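Local coordinates for protein xylose isomerase-like TIM barrel (Anabaena variabilis ATCC 29413, PDB 2QW5) that binds zinc and D-xylose at the mouth of a TIM barrel and probably acts as a sugar or sugar phosphate isomerase or epimerase, at residues I84-S97 / L121-Y134. Numbering follows the deposited sequence.
With XLS (D-xylose), chain C.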
loop_
_atom_site.group_PDB
_atom_site.type_symbol
_atom_site.label_atom_id
_atom_site.label_comp_id
_atom_site.label_asym_id
_atom_site.label_seq_id
_atom_site.Cartn_x
_atom_site.Cartn_y
_atom_site.Cartn_z
ATOM N N ILE A 84 5.514 38.007 0.733
ATOM C CA ILE A 84 5.248 36.600 0.940
ATOM C C ILE A 84 3.929 36.262 0.279
ATOM O O ILE A 84 2.991 37.034 0.390
ATOM C CB ILE A 84 5.085 36.292 2.431
ATOM C CG1 ILE A 84 6.350 36.661 3.238
ATOM C CG2 ILE A 84 4.701 34.802 2.701
ATOM C CD1 ILE A 84 7.560 35.926 2.847
ATOM N N SER A 85 3.923 35.158 -0.468
ATOM C CA SER A 85 2.705 34.479 -0.935
ATOM C C SER A 85 2.649 33.148 -0.139
ATOM O O SER A 85 3.649 32.697 0.410
ATOM C CB SER A 85 2.737 34.260 -2.432
ATOM O OG SER A 85 3.817 33.432 -2.805
ATOM N N THR A 86 1.473 32.550 -0.032
ATOM C CA THR A 86 1.311 31.305 0.699
ATOM C C THR A 86 0.802 30.178 -0.189
ATOM O O THR A 86 0.076 30.423 -1.179
ATOM C CB THR A 86 0.372 31.439 1.912
ATOM O OG1 THR A 86 -0.942 31.799 1.451
ATOM C CG2 THR A 86 0.876 32.421 2.864
ATOM N N ASN A 87 1.224 28.965 0.162
ATOM C CA ASN A 87 0.778 27.738 -0.458
ATOM C C ASN A 87 -0.020 26.963 0.614
ATOM O O ASN A 87 0.489 26.620 1.687
ATOM C CB ASN A 87 1.933 26.931 -1.012
ATOM C CG ASN A 87 1.478 25.762 -1.813
ATOM O OD1 ASN A 87 0.965 24.805 -1.263
ATOM N ND2 ASN A 87 1.702 25.810 -3.112
ATOM N N VAL A 88 -1.273 26.709 0.296
ATOM C CA VAL A 88 -2.220 26.102 1.206
ATOM C C VAL A 88 -3.026 25.068 0.457
ATOM O O VAL A 88 -3.466 25.330 -0.648
ATOM C CB VAL A 88 -3.201 27.160 1.820
ATOM C CG1 VAL A 88 -4.273 26.479 2.611
ATOM C CG2 VAL A 88 -2.434 28.150 2.755
ATOM N N GLY A 89 -3.228 23.924 1.087
ATOM C CA GLY A 89 -4.019 22.846 0.509
ATOM C C GLY A 89 -5.123 22.352 1.396
ATOM O O GLY A 89 -4.989 22.317 2.618
ATOM N N ALA A 90 -6.245 21.979 0.769
ATOM C CA ALA A 90 -7.317 21.276 1.464
ATOM C C ALA A 90 -6.751 19.890 1.806
ATOM O O ALA A 90 -5.830 19.392 1.127
ATOM C CB ALA A 90 -8.573 21.128 0.558
ATOM N N THR A 91 -7.291 19.291 2.863
ATOM C CA THR A 91 -6.853 17.987 3.364
ATOM C C THR A 91 -8.043 17.067 3.427
ATOM O O THR A 91 -9.173 17.497 3.275
ATOM C CB THR A 91 -6.203 18.094 4.739
ATOM O OG1 THR A 91 -7.169 18.339 5.761
ATOM C CG2 THR A 91 -5.158 19.210 4.762
ATOM N N ARG A 92 -7.783 15.785 3.634
ATOM C CA ARG A 92 -8.877 14.801 3.733
ATOM C C ARG A 92 -9.960 15.207 4.771
ATOM O O ARG A 92 -11.176 15.041 4.518
ATOM C CB ARG A 92 -8.332 13.410 4.052
ATOM C CG ARG A 92 -9.344 12.312 3.703
ATOM C CD ARG A 92 -9.251 11.181 4.656
ATOM N NE ARG A 92 -7.908 10.634 4.677
ATOM C CZ ARG A 92 -7.306 10.091 5.741
ATOM N NH1 ARG A 92 -7.878 10.023 6.961
ATOM N NH2 ARG A 92 -6.070 9.638 5.580
ATOM N N THR A 93 -9.515 15.717 5.917
ATOM C CA THR A 93 -10.407 16.246 6.974
ATOM C C THR A 93 -11.017 17.584 6.537
ATOM O O THR A 93 -12.256 17.723 6.467
ATOM C CB THR A 93 -9.667 16.369 8.309
ATOM O OG1 THR A 93 -9.178 15.071 8.664
ATOM C CG2 THR A 93 -10.546 16.881 9.412
ATOM N N PHE A 94 -10.159 18.541 6.193
ATOM C CA PHE A 94 -10.580 19.899 5.815
ATOM C C PHE A 94 -10.867 19.906 4.340
ATOM O O PHE A 94 -10.100 20.454 3.526
ATOM C CB PHE A 94 -9.527 20.922 6.201
ATOM C CG PHE A 94 -9.196 20.902 7.639
ATOM C CD1 PHE A 94 -10.204 21.084 8.613
ATOM C CD2 PHE A 94 -7.884 20.672 8.056
ATOM C CE1 PHE A 94 -9.892 21.046 9.979
ATOM C CE2 PHE A 94 -7.563 20.638 9.422
ATOM C CZ PHE A 94 -8.565 20.834 10.378
ATOM N N ASP A 95 -12.006 19.291 3.996
ATOM C CA ASP A 95 -12.432 19.087 2.610
ATOM C C ASP A 95 -13.734 19.848 2.298
ATOM O O ASP A 95 -14.823 19.416 2.696
ATOM C CB ASP A 95 -12.557 17.586 2.323
ATOM C CG ASP A 95 -12.978 17.273 0.892
ATOM O OD1 ASP A 95 -13.052 18.182 0.035
ATOM O OD2 ASP A 95 -13.246 16.077 0.626
ATOM N N PRO A 96 -13.618 20.958 1.545
ATOM C CA PRO A 96 -14.806 21.725 1.186
ATOM C C PRO A 96 -15.724 21.092 0.162
ATOM O O PRO A 96 -16.815 21.604 -0.039
ATOM C CB PRO A 96 -14.229 23.037 0.648
ATOM C CG PRO A 96 -12.925 22.672 0.089
ATOM C CD PRO A 96 -12.396 21.625 1.048
ATOM N N SER A 97 -15.276 20.020 -0.480
ATOM C CA SER A 97 -16.060 19.259 -1.451
ATOM C C SER A 97 -16.754 18.047 -0.810
ATOM O O SER A 97 -17.340 17.210 -1.522
ATOM C CB SER A 97 -15.153 18.807 -2.614
ATOM O OG SER A 97 -14.180 17.866 -2.173
ATOM N N LEU A 121 1.084 37.667 7.369
ATOM C CA LEU A 121 2.396 37.672 6.692
ATOM C C LEU A 121 2.541 38.803 5.663
ATOM O O LEU A 121 3.518 38.826 4.918
ATOM C CB LEU A 121 2.666 36.297 6.034
ATOM C CG LEU A 121 2.903 35.098 6.961
ATOM C CD1 LEU A 121 2.858 33.775 6.243
ATOM C CD2 LEU A 121 4.250 35.246 7.623
ATOM N N GLY A 122 1.572 39.734 5.604
ATOM C CA GLY A 122 1.552 40.813 4.626
ATOM C C GLY A 122 1.220 40.388 3.213
ATOM O O GLY A 122 1.336 41.200 2.289
ATOM N N GLY A 123 0.756 39.138 3.052
ATOM C CA GLY A 123 0.581 38.549 1.760
ATOM C C GLY A 123 -0.741 38.903 1.147
ATOM O O GLY A 123 -1.744 39.090 1.847
ATOM N N GLU A 124 -0.723 38.977 -0.177
ATOM C CA GLU A 124 -1.886 39.286 -0.965
ATOM C C GLU A 124 -2.265 38.179 -1.939
ATOM O O GLU A 124 -3.195 38.325 -2.714
ATOM C CB GLU A 124 -1.626 40.643 -1.597
ATOM C CG GLU A 124 -1.634 41.764 -0.432
ATOM C CD GLU A 124 -1.194 43.177 -0.842
ATOM O OE1 GLU A 124 0.018 43.395 -1.161
ATOM O OE2 GLU A 124 -2.073 44.066 -0.787
ATOM N N ILE A 125 -1.572 37.041 -1.860
ATOM C CA ILE A 125 -1.845 35.877 -2.683
ATOM C C ILE A 125 -1.761 34.606 -1.829
ATOM O O ILE A 125 -0.716 34.341 -1.200
ATOM C CB ILE A 125 -0.853 35.744 -3.852
ATOM C CG1 ILE A 125 -0.940 36.941 -4.821
ATOM C CG2 ILE A 125 -1.136 34.478 -4.643
ATOM C CD1 ILE A 125 0.198 36.972 -5.834
HETATM N N MSE A 126 -2.872 33.857 -1.798
HETATM C CA MSE A 126 -2.939 32.519 -1.179
HETATM C C MSE A 126 -3.291 31.593 -2.326
HETATM O O MSE A 126 -4.366 31.761 -2.962
HETATM C CB MSE A 126 -4.009 32.435 -0.104
HETATM C CG MSE A 126 -4.072 31.065 0.584
HETATM SE SE MSE A 126 -5.225 31.028 2.042
HETATM C CE MSE A 126 -6.659 29.884 1.390
HETATM N N MSE A 127 -2.426 30.606 -2.575
HETATM C CA MSE A 127 -2.615 29.679 -3.705
HETATM C C MSE A 127 -2.538 28.235 -3.287
HETATM O O MSE A 127 -2.020 27.930 -2.227
HETATM C CB MSE A 127 -1.526 29.896 -4.762
HETATM C CG MSE A 127 -0.094 29.722 -4.202
HETATM SE SE MSE A 127 0.959 28.869 -5.451
HETATM C CE MSE A 127 0.184 27.089 -5.555
ATOM N N GLY A 128 -3.076 27.354 -4.122
ATOM C CA GLY A 128 -2.879 25.927 -3.934
ATOM C C GLY A 128 -4.115 25.123 -4.215
ATOM O O GLY A 128 -5.075 25.663 -4.746
ATOM N N PRO A 129 -4.061 23.804 -3.906
ATOM C CA PRO A 129 -5.144 22.864 -4.121
ATOM C C PRO A 129 -6.203 22.939 -2.991
ATOM O O PRO A 129 -6.358 21.999 -2.186
ATOM C CB PRO A 129 -4.411 21.526 -4.164
ATOM C CG PRO A 129 -3.250 21.737 -3.217
ATOM C CD PRO A 129 -2.862 23.134 -3.339
ATOM N N ILE A 130 -6.987 24.024 -3.030
ATOM C CA ILE A 130 -7.961 24.348 -1.996
ATOM C C ILE A 130 -9.434 23.908 -2.296
ATOM O O ILE A 130 -10.341 24.330 -1.572
ATOM C CB ILE A 130 -7.882 25.844 -1.595
ATOM C CG1 ILE A 130 -8.230 26.787 -2.758
ATOM C CG2 ILE A 130 -6.429 26.183 -1.012
ATOM C CD1 ILE A 130 -8.363 28.227 -2.368
ATOM N N VAL A 131 -9.634 23.091 -3.343
ATOM C CA VAL A 131 -10.966 22.566 -3.724
ATOM C C VAL A 131 -11.055 21.079 -3.341
ATOM O O VAL A 131 -11.811 20.698 -2.453
ATOM C CB VAL A 131 -11.228 22.800 -5.214
ATOM C CG1 VAL A 131 -12.649 22.311 -5.598
ATOM C CG2 VAL A 131 -11.022 24.296 -5.584
ATOM N N ILE A 132 -10.301 20.233 -4.030
ATOM C CA ILE A 132 -10.254 18.810 -3.770
ATOM C C ILE A 132 -8.942 18.626 -2.942
ATOM O O ILE A 132 -7.914 19.222 -3.327
ATOM C CB ILE A 132 -10.135 17.999 -5.076
ATOM C CG1 ILE A 132 -11.286 18.333 -6.062
ATOM C CG2 ILE A 132 -10.062 16.491 -4.792
ATOM C CD1 ILE A 132 -12.651 17.993 -5.551
ATOM N N PRO A 133 -8.983 17.845 -1.836
ATOM C CA PRO A 133 -7.804 17.557 -0.991
ATOM C C PRO A 133 -6.615 17.062 -1.790
ATOM O O PRO A 133 -6.768 16.162 -2.596
ATOM C CB PRO A 133 -8.310 16.457 -0.062
ATOM C CG PRO A 133 -9.734 16.794 0.126
ATOM C CD PRO A 133 -10.182 17.202 -1.256
ATOM N N TYR A 134 -5.440 17.650 -1.551
ATOM C CA TYR A 134 -4.273 17.355 -2.354
ATOM C C TYR A 134 -3.799 15.925 -2.167
ATOM O O TYR A 134 -3.552 15.511 -1.043
ATOM C CB TYR A 134 -3.117 18.311 -2.030
ATOM C CG TYR A 134 -1.838 17.904 -2.709
ATOM C CD1 TYR A 134 -1.623 18.181 -4.060
ATOM C CD2 TYR A 134 -0.832 17.231 -2.002
ATOM C CE1 TYR A 134 -0.467 17.791 -4.698
ATOM C CE2 TYR A 134 0.316 16.821 -2.641
ATOM C CZ TYR A 134 0.500 17.110 -3.977
ATOM O OH TYR A 134 1.647 16.710 -4.575
HETATM C C1 XLS C . 2.282 20.826 -5.449
HETATM C C2 XLS C . 1.248 21.378 -4.475
HETATM C C3 XLS C . 1.323 20.752 -3.038
HETATM C C4 XLS C . 1.051 21.730 -1.913
HETATM O O1 XLS C . 2.074 20.604 -6.849
HETATM O O2 XLS C . 1.245 22.806 -4.466
HETATM O O3 XLS C . 2.521 20.084 -2.639
HETATM O O4 XLS C . -0.142 22.405 -2.195
HETATM O O HOH W 1 4.197 39.969 2.415
HETATM O O HOH W 2 1.641 38.125 -1.648
#
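T86 and M127 sit at the middle of the parallel ladder of strands 84-87 and 125-128: T86 N donates to I125 O, M127 N to T86 O (2.9 Å) and V88 N to M127 O. Beyond the strands A90 continues the pairing, its N reaching P129 O and its O accepting from Y134 N. Near the N-terminal end of this pairing, a water bridges I84 O and E124 N.

Apolar packing lies on the face of T86 and M126, turned to helix 101-120. The selenomethionine M126 lays its CG against V88 CG2 (4.0 Å), and L121 CD1 meets I84 CG2 and T86 CG2.

Further along, the side chains of P133 and D95 cross at about a right angle, P133 CD lying 3.3 Å from D95 OD1. With CG anti to the backbone N (chi1 -179°), D95 also receives S97 N and OG on OD1 and pairs with R158 through OD2. Replacing D95 by alanine is likely to leave R158 without its carboxylate mate and S97 N without its acceptor.

N87 and M127 point from the other face of the sheet; N87 OD1 accepts from xylose O4 (2.8 Å). From the loop beyond, Y134 lays its ring face against the sugar, xylose C3 standing 3.7 Å above the ring plane, over its centre. This is a beta-alpha-beta unit of a TIM barrel: regular pairing through the wall places sugar-binding side chains at the strands' C-terminal ends, beside the zinc site.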